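Local coordinates for uncharacterized protein (PDB 3LPZ) that is a Get4-family alpha-solenoid protein that probably binds Get5 and takes part in the targeting of tail-anchored membrane proteins, at residues A[65-70]-A[104-109]; A[154-159]-A[190-195]; A[176-179]-A[185-188]. All coordinates share one frame; numbering follows the deposited sequence.

Overall arrangement
All three contacts join helices or the turns next to them in one alpha-solenoid. Contact 1 is partly buried and lies toward the N-terminal end of the chain, its centre about 28 Å from that of contact 2 and 34 Å from that of contact 3. Its chemistry is mostly apolar, with an arginine guanidinium laid on a leucine and one bridging water. Contacts 2 and 3 have centres about 12 Å apart and share helix 186-199. Contact 2 is a surface salt bridge, whereas contact 3 is a buried aromatic contact. Contact 3 is nested in the loop that contact 2 closes. The two meet at Trp177, whose CZ3 lies 3.5 Å from Glu156 OE2.

Contact 1: A[65-70]-A[104-109]; sequences LLRSGQ and LRLFQP
A Schellman motif ends helix 51-67 beside the type I beta turn from Leu104 to Phe107, and Leu66 at the helix end packs on Leu106 and Phe107 of the turn. In the motif Gln70 N bonds to Leu65 O at 3.0 Å, and Gly69 N makes a weak bond to Leu66 O. Gly69 has positive phi (68°) and is the C-prime residue. Leu66 and Leu106 point their CB atoms at each other, and these come within 3.7 Å. From there Leu66 reaches on to the Phe107 ring. Leu66 CD2 lies over one face of the Phe107 ring, displaced toward the rim, 4.2 Å from the centroid. This is a CH-pi contact, 16° off the ring normal. Leu66 CD1 lies by Phe107 CE1.

Arg67 makes the outer part of the contact. Its chain is extended from CG to NE, which carries the guanidinium across the end of Leu106. Leu106 CD2 sits over the centre of one guanidinium face, 3.7 Å from Arg67 NH1, while Leu106 CD1 lies near NE and NH2. The flat group is thus packed on a methyl pair by its face.

A water joins the two backbones. It donates to Leu66 O at 2.8 Å and to Leu106 O at 3.0 Å, so both carbonyls at this junction have a polar partner.

Phe107 also meets the Phe117 ring and touches Arg114, both on helix 112-128, and reaches Ala78 on helix 71-88. Leu65 packs on Ala35 of helix 28-47, and Leu104 on Val142 and Leu145 of helix 136-148.

Contact 2: A[154-159]-A[190-195]; sequences AAEKHL and CARAVL
Between 154-159 and 190-195, Glu156 and Arg192 carry the whole contact. The tight part is a two-pronged salt bridge. Arg192 NH2 donates to Glu156 OE1 at 2.8 Å, and Arg192 NE donates to Glu156 OE2 at 2.9 Å. The guanidinium grips side-on, one nitrogen to each oxygen. Both oxygens use their syn lone pairs. The fit is not flat: the carboxylate and guanidinium planes are 29° apart, and both N-H...O angles are bent, to just under 150°. The Arg192 chain turns at chi3 (74°), which brings NE as well as NH2 round to the carboxylate. The Glu156 chain is extended beyond CG and crosses the Arg192 chain at about a right angle.

The backbones stay well apart. Even the nearest CA atoms, those of Glu156 and Ala193, are 8.1 Å from each other. Leu159 O is hydrogen-bonded to Tyr197 OH, further along helix 186-199. In this alpha-solenoid, helix 166-179 lies between the two helices in sequence and also touches the pair. Glu156 packs on its Leu170 and Trp177, and Arg192 touches Glu174.

The loose side is the surface, where both residues remain partly exposed. Glu174 OE2 lies close to Glu156 OE2, and Arg192 probably offsets the repulsion between these like charges. Away from the salt bridge, the far side of helix 186-199 is buried: Ala191 packs on Ile248 and Val194 on Leu252, both of helix 243-256.

Contact 3: A[176-179]-A[185-188]; sequences EWYK and TAPL
A helical hairpin of the alpha-solenoid is closed here, where helix 166-179 ends and, after a short linker, helix 186-199 begins. Tyr178 of the first helix meets Thr185, just before the second helix, and Ala186, the first residue of that helix. The contact is buried, and the nearest CA atoms, those of Tyr178 and Ala186, are 6.3 Å apart.

Tyr178 CB points toward 185-188. With CG swung opposite the backbone N (chi1 157°), the ring lies against the first turn of helix 186-199. One face receives Ala186. The Ala186 CB methyl stands 4.1 Å from the centroid of the Tyr178 ring and 29° off the normal, a CH-pi contact. It lies toward the CE1 and CZ side, with CB 3.6 Å from Tyr178 CE1. Tyr178 CE1 also comes 3.3 Å from Ala186 N, so the ring packs on backbone as well as on the methyl.

The hydroxyl end has a partner in the linker, since Tyr178 OH hydrogen-bonds to Ser183 O. The ring also meets that of Tyr175, and the side chain touches Tyr189 as well as Leu217 of helix 203-220. A leucine in place of Tyr178 would probably leave Ser183 O without its hydroxyl mate and the Ala186 methyl without its aromatic face.

Thr185 approaches the ring differently, at the edge and in its plane. Its OG1 is hydrogen-bonded to Glu182 O in the linker, and this same Thr185 OG1 lies 3.4 Å from Tyr178 CD1.

Contact 1: A[65-70]-A[104-109]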
ATOM      1  N   LEU A  65     -27.590   6.513  -4.241  1.00 22.89           N
ATOM      2  CA  LEU A  65     -27.861   5.133  -4.636  1.00 23.15           C
ATOM      3  C   LEU A  65     -27.132   4.176  -3.708  1.00 23.62           C
ATOM      4  O   LEU A  65     -27.709   3.196  -3.244  1.00 23.56           O
ATOM      5  CB  LEU A  65     -27.425   4.882  -6.071  1.00 22.82           C
ATOM      6  CG  LEU A  65     -28.384   5.420  -7.136  1.00 23.66           C
ATOM      7  CD1 LEU A  65     -27.663   5.680  -8.449  1.00 22.25           C
ATOM      8  CD2 LEU A  65     -29.559   4.460  -7.333  1.00 25.47           C
ATOM      9  N   LEU A  66     -25.861   4.474  -3.441  1.00 23.77           N
ATOM     10  CA  LEU A  66     -25.063   3.651  -2.518  1.00 25.44           C
ATOM     11  C   LEU A  66     -25.663   3.601  -1.106  1.00 26.58           C
ATOM     12  O   LEU A  66     -25.668   2.544  -0.492  1.00 26.88           O
ATOM     13  CB  LEU A  66     -23.577   4.091  -2.481  1.00 23.86           C
ATOM     14  CG  LEU A  66     -22.815   3.900  -3.801  1.00 24.48           C
ATOM     15  CD1 LEU A  66     -21.448   4.658  -3.813  1.00 24.15           C
ATOM     16  CD2 LEU A  66     -22.604   2.410  -4.079  1.00 23.73           C
ATOM     17  N   ARG A  67     -26.154   4.733  -0.603  1.00 28.62           N
ATOM     18  CA  ARG A  67     -26.848   4.773   0.706  1.00 31.25           C
ATOM     19  C   ARG A  67     -28.158   3.997   0.696  1.00 32.05           C
ATOM     20  O   ARG A  67     -28.586   3.523   1.731  1.00 32.87           O
ATOM     21  CB  ARG A  67     -27.188   6.200   1.127  1.00 31.52           C
ATOM     22  CG  ARG A  67     -26.051   6.946   1.725  1.00 34.38           C
ATOM     23  CD  ARG A  67     -26.477   8.320   2.184  1.00 38.35           C
ATOM     24  NE  ARG A  67     -25.301   9.179   2.249  1.00 42.16           N
ATOM     25  CZ  ARG A  67     -24.458   9.247   3.285  1.00 44.30           C
ATOM     26  NH1 ARG A  67     -24.648   8.519   4.384  1.00 45.28           N
ATOM     27  NH2 ARG A  67     -23.414  10.055   3.228  1.00 45.64           N
ATOM     28  N   SER A  68     -28.805   3.896  -0.460  1.00 32.70           N
ATOM     29  CA  SER A  68     -30.079   3.187  -0.559  1.00 33.74           C
ATOM     30  C   SER A  68     -29.899   1.723  -0.912  1.00 34.41           C
ATOM     31  O   SER A  68     -30.812   1.110  -1.433  1.00 35.42           O
ATOM     32  CB  SER A  68     -30.973   3.824  -1.619  1.00 33.53           C
ATOM     33  OG  SER A  68     -31.168   5.205  -1.381  1.00 34.59           O
ATOM     34  N   GLY A  69     -28.714   1.177  -0.687  1.00 34.93           N
ATOM     35  CA  GLY A  69     -28.445  -0.230  -0.995  1.00 35.11           C
ATOM     36  C   GLY A  69     -28.417  -0.642  -2.465  1.00 35.00           C
ATOM     37  O   GLY A  69     -28.483  -1.833  -2.758  1.00 36.44           O
ATOM     38  N   GLN A  70     -28.318   0.312  -3.393  1.00 32.96           N
ATOM     39  CA  GLN A  70     -28.205  -0.022  -4.816  1.00 31.67           C
ATOM     40  C   GLN A  70     -26.734   0.056  -5.255  1.00 30.57           C
ATOM     41  O   GLN A  70     -26.315   1.005  -5.915  1.00 29.58           O
ATOM     42  CB  GLN A  70     -29.071   0.911  -5.661  1.00 31.83           C
ATOM     43  CG  GLN A  70     -30.563   0.842  -5.322  1.00 33.99           C
ATOM     44  CD  GLN A  70     -31.078  -0.574  -5.241  1.00 37.46           C
ATOM     45  OE1 GLN A  70     -31.165  -1.274  -6.243  1.00 39.94           O
ATOM     46  NE2 GLN A  70     -31.406  -1.014  -4.031  1.00 40.51           N
ATOM     47  N   LEU A 104     -16.501   6.011  -2.108  1.00 18.58           N
ATOM     48  CA  LEU A 104     -15.755   4.832  -1.629  1.00 19.54           C
ATOM     49  C   LEU A 104     -16.307   4.265  -0.326  1.00 20.18           C
ATOM     50  O   LEU A 104     -16.520   3.042  -0.194  1.00 19.61           O
ATOM     51  CB  LEU A 104     -14.272   5.191  -1.410  1.00 19.38           C
ATOM     52  CG  LEU A 104     -13.341   4.032  -0.987  1.00 20.49           C
ATOM     53  CD1 LEU A 104     -13.334   2.952  -2.055  1.00 20.56           C
ATOM     54  CD2 LEU A 104     -11.873   4.511  -0.702  1.00 17.64           C
ATOM     55  N   ARG A 105     -16.518   5.159   0.641  1.00 21.23           N
ATOM     56  CA  ARG A 105     -16.898   4.751   1.982  1.00 22.49           C
ATOM     57  C   ARG A 105     -18.345   4.253   2.038  1.00 23.21           C
ATOM     58  O   ARG A 105     -18.741   3.628   3.006  1.00 23.55           O
ATOM     59  CB  ARG A 105     -16.698   5.897   2.959  1.00 23.11           C
ATOM     60  CG  ARG A 105     -15.217   6.257   3.148  1.00 25.31           C
ATOM     61  CD  ARG A 105     -15.085   7.205   4.336  1.00 28.30           C
ATOM     62  NE  ARG A 105     -13.723   7.708   4.587  1.00 31.96           N
ATOM     63  CZ  ARG A 105     -12.774   7.050   5.255  1.00 33.54           C
ATOM     64  NH1 ARG A 105     -13.006   5.819   5.712  1.00 33.92           N
ATOM     65  NH2 ARG A 105     -11.577   7.621   5.455  1.00 31.95           N
ATOM     66  N   LEU A 106     -19.131   4.517   0.995  1.00 23.61           N
ATOM     67  CA  LEU A 106     -20.517   4.036   0.975  1.00 24.14           C
ATOM     68  C   LEU A 106     -20.746   2.698   0.278  1.00 24.92           C
ATOM     69  O   LEU A 106     -21.849   2.156   0.345  1.00 25.74           O
ATOM     70  CB  LEU A 106     -21.460   5.116   0.436  1.00 24.00           C
ATOM     71  CG  LEU A 106     -21.621   6.390   1.291  1.00 24.19           C
ATOM     72  CD1 LEU A 106     -22.272   7.506   0.447  1.00 24.92           C
ATOM     73  CD2 LEU A 106     -22.438   6.147   2.553  1.00 25.04           C
ATOM     74  N   PHE A 107     -19.729   2.146  -0.378  1.00 24.90           N
ATOM     75  CA  PHE A 107     -19.850   0.805  -0.947  1.00 25.84           C
ATOM     76  C   PHE A 107     -19.862  -0.247   0.162  1.00 27.24           C
ATOM     77  O   PHE A 107     -19.124  -0.107   1.145  1.00 26.63           O
ATOM     78  CB  PHE A 107     -18.639   0.444  -1.795  1.00 24.68           C
ATOM     79  CG  PHE A 107     -18.634   1.031  -3.168  1.00 24.36           C
ATOM     80  CD1 PHE A 107     -18.013   2.263  -3.409  1.00 21.74           C
ATOM     81  CD2 PHE A 107     -19.162   0.311  -4.250  1.00 21.98           C
ATOM     82  CE1 PHE A 107     -17.956   2.789  -4.705  1.00 21.87           C
ATOM     83  CE2 PHE A 107     -19.111   0.834  -5.527  1.00 22.86           C
ATOM     84  CZ  PHE A 107     -18.492   2.065  -5.766  1.00 21.71           C
ATOM     85  N   GLN A 108     -20.646  -1.312  -0.024  1.00 28.29           N
ATOM     86  CA  GLN A 108     -20.481  -2.526   0.782  1.00 31.39           C
ATOM     87  C   GLN A 108     -19.156  -3.171   0.406  1.00 32.44           C
ATOM     88  O   GLN A 108     -18.824  -3.202  -0.771  1.00 32.26           O
ATOM     89  CB  GLN A 108     -21.602  -3.537   0.501  1.00 31.87           C
ATOM     90  CG  GLN A 108     -22.937  -3.141   1.094  1.00 35.76           C
ATOM     91  CD  GLN A 108     -22.909  -3.184   2.604  1.00 40.50           C
ATOM     92  OE1 GLN A 108     -23.400  -2.278   3.259  1.00 44.13           O
ATOM     93  NE2 GLN A 108     -22.302  -4.231   3.167  1.00 43.21           N
ATOM     94  N   PRO A 109     -18.407  -3.707   1.398  1.00 33.99           N
ATOM     95  CA  PRO A 109     -17.128  -4.380   1.163  1.00 34.95           C
ATOM     96  C   PRO A 109     -17.181  -5.421   0.067  1.00 35.84           C
ATOM     97  O   PRO A 109     -16.235  -5.544  -0.716  1.00 36.70           O
ATOM     98  CB  PRO A 109     -16.849  -5.065   2.505  1.00 35.09           C
ATOM     99  CG  PRO A 109     -17.464  -4.200   3.474  1.00 35.23           C
ATOM    100  CD  PRO A 109     -18.697  -3.607   2.838  1.00 34.00           C
TER
HETATM  101  O   HOH W   1     -23.884   0.370  -0.890  1.00 35.62           O

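Contact 2: A[154-159]-A[190-195]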
ATOM      1  N   ALA A 154      -3.857  -7.309   0.498  1.00 25.34           N
ATOM      2  CA  ALA A 154      -4.294  -6.194  -0.323  1.00 23.98           C
ATOM      3  C   ALA A 154      -3.967  -4.840   0.374  1.00 23.52           C
ATOM      4  O   ALA A 154      -3.508  -3.894  -0.283  1.00 23.92           O
ATOM      5  CB  ALA A 154      -5.794  -6.335  -0.633  1.00 23.47           C
ATOM      6  N   ALA A 155      -4.155  -4.756   1.692  1.00 21.89           N
ATOM      7  CA  ALA A 155      -3.854  -3.518   2.416  1.00 21.30           C
ATOM      8  C   ALA A 155      -2.375  -3.137   2.280  1.00 20.92           C
ATOM      9  O   ALA A 155      -2.070  -1.962   2.109  1.00 20.51           O
ATOM     10  CB  ALA A 155      -4.244  -3.620   3.898  1.00 20.67           C
ATOM     11  N   GLU A 156      -1.470  -4.120   2.355  1.00 21.01           N
ATOM     12  CA  GLU A 156      -0.011  -3.836   2.330  1.00 21.02           C
ATOM     13  C   GLU A 156       0.388  -3.075   1.075  1.00 21.26           C
ATOM     14  O   GLU A 156       1.159  -2.111   1.150  1.00 21.46           O
ATOM     15  CB  GLU A 156       0.824  -5.104   2.420  1.00 20.99           C
ATOM     16  CG  GLU A 156       0.727  -5.849   3.746  1.00 22.43           C
ATOM     17  CD  GLU A 156       1.424  -7.216   3.689  1.00 23.96           C
ATOM     18  OE1 GLU A 156       1.403  -7.907   2.634  1.00 25.58           O
ATOM     19  OE2 GLU A 156       1.995  -7.604   4.706  1.00 23.16           O
ATOM     20  N   LYS A 157      -0.143  -3.497  -0.075  1.00 21.21           N
ATOM     21  CA  LYS A 157       0.188  -2.850  -1.345  1.00 22.46           C
ATOM     22  C   LYS A 157      -0.201  -1.371  -1.409  1.00 21.54           C
ATOM     23  O   LYS A 157       0.516  -0.590  -2.031  1.00 23.07           O
ATOM     24  CB  LYS A 157      -0.403  -3.624  -2.536  1.00 23.52           C
ATOM     25  CG  LYS A 157       0.214  -5.023  -2.694  1.00 27.55           C
ATOM     26  CD  LYS A 157      -0.625  -5.899  -3.631  1.00 34.12           C
ATOM     27  CE  LYS A 157      -0.051  -7.319  -3.720  1.00 37.06           C
ATOM     28  NZ  LYS A 157      -0.668  -8.031  -4.869  1.00 42.33           N
ATOM     29  N   HIS A 158      -1.318  -0.981  -0.781  1.00 19.63           N
ATOM     30  CA  HIS A 158      -1.706   0.431  -0.737  1.00 18.05           C
ATOM     31  C   HIS A 158      -0.991   1.221   0.361  1.00 17.68           C
ATOM     32  O   HIS A 158      -0.513   2.333   0.107  1.00 17.47           O
ATOM     33  CB  HIS A 158      -3.210   0.553  -0.579  1.00 17.70           C
ATOM     34  CG  HIS A 158      -3.956   0.112  -1.797  1.00 19.14           C
ATOM     35  ND1 HIS A 158      -4.079   0.910  -2.916  1.00 20.35           N
ATOM     36  CD2 HIS A 158      -4.576  -1.060  -2.090  1.00 20.03           C
ATOM     37  CE1 HIS A 158      -4.774   0.257  -3.836  1.00 21.21           C
ATOM     38  NE2 HIS A 158      -5.085  -0.940  -3.360  1.00 20.38           N
ATOM     39  N   LEU A 159      -0.874   0.627   1.555  1.00 16.23           N
ATOM     40  CA  LEU A 159      -0.275   1.364   2.688  1.00 16.83           C
ATOM     41  C   LEU A 159       1.185   1.755   2.462  1.00 16.58           C
ATOM     42  O   LEU A 159       1.608   2.794   2.965  1.00 17.25           O
ATOM     43  CB  LEU A 159      -0.451   0.611   4.009  1.00 15.99           C
ATOM     44  CG  LEU A 159      -1.924   0.582   4.484  1.00 15.82           C
ATOM     45  CD1 LEU A 159      -2.120  -0.483   5.548  1.00 17.52           C
ATOM     46  CD2 LEU A 159      -2.426   2.002   4.988  1.00 13.63           C
ATOM     47  N   CYS A 190       7.338  -7.875  11.477  1.00 18.99           N
ATOM     48  CA  CYS A 190       7.985  -6.574  11.528  1.00 20.52           C
ATOM     49  C   CYS A 190       8.593  -6.231  10.156  1.00 19.92           C
ATOM     50  O   CYS A 190       8.418  -5.101   9.671  1.00 20.12           O
ATOM     51  CB  CYS A 190       9.045  -6.533  12.649  1.00 20.31           C
ATOM     52  SG  CYS A 190       9.694  -4.887  12.919  1.00 25.21           S
ATOM     53  N   ALA A 191       9.248  -7.221   9.528  1.00 18.56           N
ATOM     54  CA  ALA A 191       9.885  -7.041   8.228  1.00 18.51           C
ATOM     55  C   ALA A 191       8.883  -6.683   7.142  1.00 18.71           C
ATOM     56  O   ALA A 191       9.194  -5.878   6.307  1.00 18.47           O
ATOM     57  CB  ALA A 191      10.711  -8.256   7.826  1.00 17.46           C
ATOM     58  N   ARG A 192       7.678  -7.261   7.181  1.00 19.10           N
ATOM     59  CA  ARG A 192       6.602  -6.892   6.238  1.00 19.43           C
ATOM     60  C   ARG A 192       6.154  -5.434   6.351  1.00 20.32           C
ATOM     61  O   ARG A 192       5.601  -4.891   5.387  1.00 20.91           O
ATOM     62  CB  ARG A 192       5.392  -7.836   6.368  1.00 18.44           C
ATOM     63  CG  ARG A 192       5.732  -9.306   6.025  1.00 19.48           C
ATOM     64  CD  ARG A 192       4.456 -10.193   6.006  1.00 20.52           C
ATOM     65  NE  ARG A 192       3.641  -9.951   4.812  1.00 21.14           N
ATOM     66  CZ  ARG A 192       3.923 -10.420   3.595  1.00 26.76           C
ATOM     67  NH1 ARG A 192       5.009 -11.175   3.373  1.00 27.28           N
ATOM     68  NH2 ARG A 192       3.107 -10.151   2.582  1.00 27.88           N
ATOM     69  N   ALA A 193       6.362  -4.810   7.516  1.00 21.20           N
ATOM     70  CA  ALA A 193       6.020  -3.378   7.703  1.00 22.42           C
ATOM     71  C   ALA A 193       7.193  -2.468   7.462  1.00 22.73           C
ATOM     72  O   ALA A 193       6.975  -1.282   7.206  1.00 25.64           O
ATOM     73  CB  ALA A 193       5.516  -3.112   9.122  1.00 22.46           C
ATOM     74  N   VAL A 194       8.412  -2.985   7.589  1.00 20.69           N
ATOM     75  CA  VAL A 194       9.627  -2.151   7.533  1.00 20.42           C
ATOM     76  C   VAL A 194      10.323  -2.201   6.181  1.00 20.35           C
ATOM     77  O   VAL A 194      10.584  -1.151   5.599  1.00 19.29           O
ATOM     78  CB  VAL A 194      10.643  -2.552   8.632  1.00 20.41           C
ATOM     79  CG1 VAL A 194      11.984  -1.858   8.407  1.00 20.12           C
ATOM     80  CG2 VAL A 194      10.075  -2.198  10.005  1.00 20.03           C
ATOM     81  N   LEU A 195      10.605  -3.412   5.688  1.00 20.32           N
ATOM     82  CA  LEU A 195      11.340  -3.583   4.427  1.00 21.27           C
ATOM     83  C   LEU A 195      10.662  -2.925   3.223  1.00 20.95           C
ATOM     84  O   LEU A 195      11.338  -2.289   2.440  1.00 20.90           O
ATOM     85  CB  LEU A 195      11.680  -5.061   4.144  1.00 21.37           C
ATOM     86  CG  LEU A 195      12.492  -5.739   5.275  1.00 21.62           C
ATOM     87  CD1 LEU A 195      12.874  -7.136   4.879  1.00 24.11           C
ATOM     88  CD2 LEU A 195      13.798  -4.925   5.696  1.00 21.41           C
TER

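Contact 3: A[176-179]-A[185-188]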
ATOM      1  N   GLU A 176      -1.298  -7.274  14.395  1.00 21.31           N
ATOM      2  CA  GLU A 176      -2.530  -8.105  14.504  1.00 22.52           C
ATOM      3  C   GLU A 176      -2.364  -9.440  13.790  1.00 22.53           C
ATOM      4  O   GLU A 176      -2.801 -10.502  14.280  1.00 23.39           O
ATOM      5  CB  GLU A 176      -3.776  -7.380  13.962  1.00 23.56           C
ATOM      6  CG  GLU A 176      -4.256  -6.226  14.839  1.00 28.69           C
ATOM      7  CD  GLU A 176      -4.583  -6.654  16.284  1.00 35.26           C
ATOM      8  OE1 GLU A 176      -5.333  -7.643  16.481  1.00 38.53           O
ATOM      9  OE2 GLU A 176      -4.080  -6.005  17.224  1.00 38.27           O
ATOM     10  N   TRP A 177      -1.728  -9.397  12.631  1.00 21.23           N
ATOM     11  CA  TRP A 177      -1.478 -10.613  11.879  1.00 21.34           C
ATOM     12  C   TRP A 177      -0.518 -11.541  12.630  1.00 20.70           C
ATOM     13  O   TRP A 177      -0.748 -12.745  12.722  1.00 20.49           O
ATOM     14  CB  TRP A 177      -0.904 -10.276  10.515  1.00 21.14           C
ATOM     15  CG  TRP A 177      -1.245 -11.215   9.409  1.00 22.73           C
ATOM     16  CD1 TRP A 177      -1.950 -12.396   9.492  1.00 25.67           C
ATOM     17  CD2 TRP A 177      -0.904 -11.041   8.033  1.00 25.39           C
ATOM     18  NE1 TRP A 177      -2.057 -12.971   8.234  1.00 27.56           N
ATOM     19  CE2 TRP A 177      -1.436 -12.152   7.321  1.00 28.25           C
ATOM     20  CE3 TRP A 177      -0.184 -10.057   7.329  1.00 23.52           C
ATOM     21  CZ2 TRP A 177      -1.275 -12.303   5.929  1.00 29.82           C
ATOM     22  CZ3 TRP A 177      -0.040 -10.194   5.949  1.00 26.46           C
ATOM     23  CH2 TRP A 177      -0.584 -11.315   5.260  1.00 27.93           C
ATOM     24  N   TYR A 178       0.552 -10.974  13.183  1.00 20.68           N
ATOM     25  CA  TYR A 178       1.507 -11.728  14.007  1.00 20.11           C
ATOM     26  C   TYR A 178       0.853 -12.460  15.190  1.00 20.96           C
ATOM     27  O   TYR A 178       1.250 -13.579  15.544  1.00 21.05           O
ATOM     28  CB  TYR A 178       2.577 -10.769  14.531  1.00 19.90           C
ATOM     29  CG  TYR A 178       3.285 -11.249  15.790  1.00 19.82           C
ATOM     30  CD1 TYR A 178       4.144 -12.357  15.759  1.00 18.17           C
ATOM     31  CD2 TYR A 178       3.108 -10.588  17.005  1.00 20.43           C
ATOM     32  CE1 TYR A 178       4.810 -12.783  16.889  1.00 18.57           C
ATOM     33  CE2 TYR A 178       3.782 -11.016  18.167  1.00 21.25           C
ATOM     34  CZ  TYR A 178       4.633 -12.110  18.090  1.00 21.85           C
ATOM     35  OH  TYR A 178       5.306 -12.551  19.230  1.00 25.45           O
ATOM     36  N   LYS A 179      -0.138 -11.827  15.804  1.00 20.76           N
ATOM     37  CA  LYS A 179      -0.799 -12.429  16.980  1.00 22.84           C
ATOM     38  C   LYS A 179      -1.579 -13.707  16.628  1.00 23.33           C
ATOM     39  O   LYS A 179      -1.909 -14.496  17.510  1.00 24.46           O
ATOM     40  CB  LYS A 179      -1.733 -11.423  17.624  1.00 22.70           C
ATOM     41  CG  LYS A 179      -0.997 -10.327  18.345  1.00 25.58           C
ATOM     42  CD  LYS A 179      -1.987  -9.267  18.781  1.00 33.42           C
ATOM     43  CE  LYS A 179      -2.488  -9.558  20.176  1.00 37.39           C
ATOM     44  NZ  LYS A 179      -3.834  -8.949  20.377  1.00 41.46           N
ATOM     45  N   THR A 185       7.686 -15.703  15.379  1.00 24.52           N
ATOM     46  CA  THR A 185       7.557 -15.071  14.073  1.00 22.89           C
ATOM     47  C   THR A 185       7.533 -13.553  14.121  1.00 21.54           C
ATOM     48  O   THR A 185       7.414 -12.933  13.065  1.00 20.64           O
ATOM     49  CB  THR A 185       6.319 -15.566  13.288  1.00 22.97           C
ATOM     50  OG1 THR A 185       5.117 -15.083  13.931  1.00 21.16           O
ATOM     51  CG2 THR A 185       6.344 -17.123  13.158  1.00 22.94           C
ATOM     52  N   ALA A 186       7.657 -12.940  15.311  1.00 20.98           N
ATOM     53  CA  ALA A 186       7.631 -11.445  15.397  1.00 20.29           C
ATOM     54  C   ALA A 186       8.483 -10.702  14.329  1.00 19.67           C
ATOM     55  O   ALA A 186       7.973  -9.783  13.710  1.00 18.91           O
ATOM     56  CB  ALA A 186       7.946 -10.925  16.794  1.00 19.48           C
ATOM     57  N   PRO A 187       9.765 -11.119  14.097  1.00 20.04           N
ATOM     58  CA  PRO A 187      10.599 -10.396  13.112  1.00 19.97           C
ATOM     59  C   PRO A 187      10.074 -10.479  11.680  1.00 20.54           C
ATOM     60  O   PRO A 187      10.301  -9.554  10.895  1.00 20.43           O
ATOM     61  CB  PRO A 187      11.964 -11.106  13.194  1.00 19.92           C
ATOM     62  CG  PRO A 187      11.900 -11.931  14.515  1.00 21.07           C
ATOM     63  CD  PRO A 187      10.481 -12.273  14.690  1.00 19.76           C
ATOM     64  N   LEU A 188       9.370 -11.566  11.341  1.00 20.71           N
ATOM     65  CA  LEU A 188       8.809 -11.733   9.992  1.00 20.78           C
ATOM     66  C   LEU A 188       7.709 -10.705   9.709  1.00 20.29           C
ATOM     67  O   LEU A 188       7.622 -10.167   8.619  1.00 20.06           O
ATOM     68  CB  LEU A 188       8.268 -13.150   9.791  1.00 21.10           C
ATOM     69  CG  LEU A 188       9.229 -14.295   9.413  1.00 25.15           C
ATOM     70  CD1 LEU A 188      10.647 -14.152   9.929  1.00 27.71           C
ATOM     71  CD2 LEU A 188       8.592 -15.679   9.758  1.00 26.68           C
TER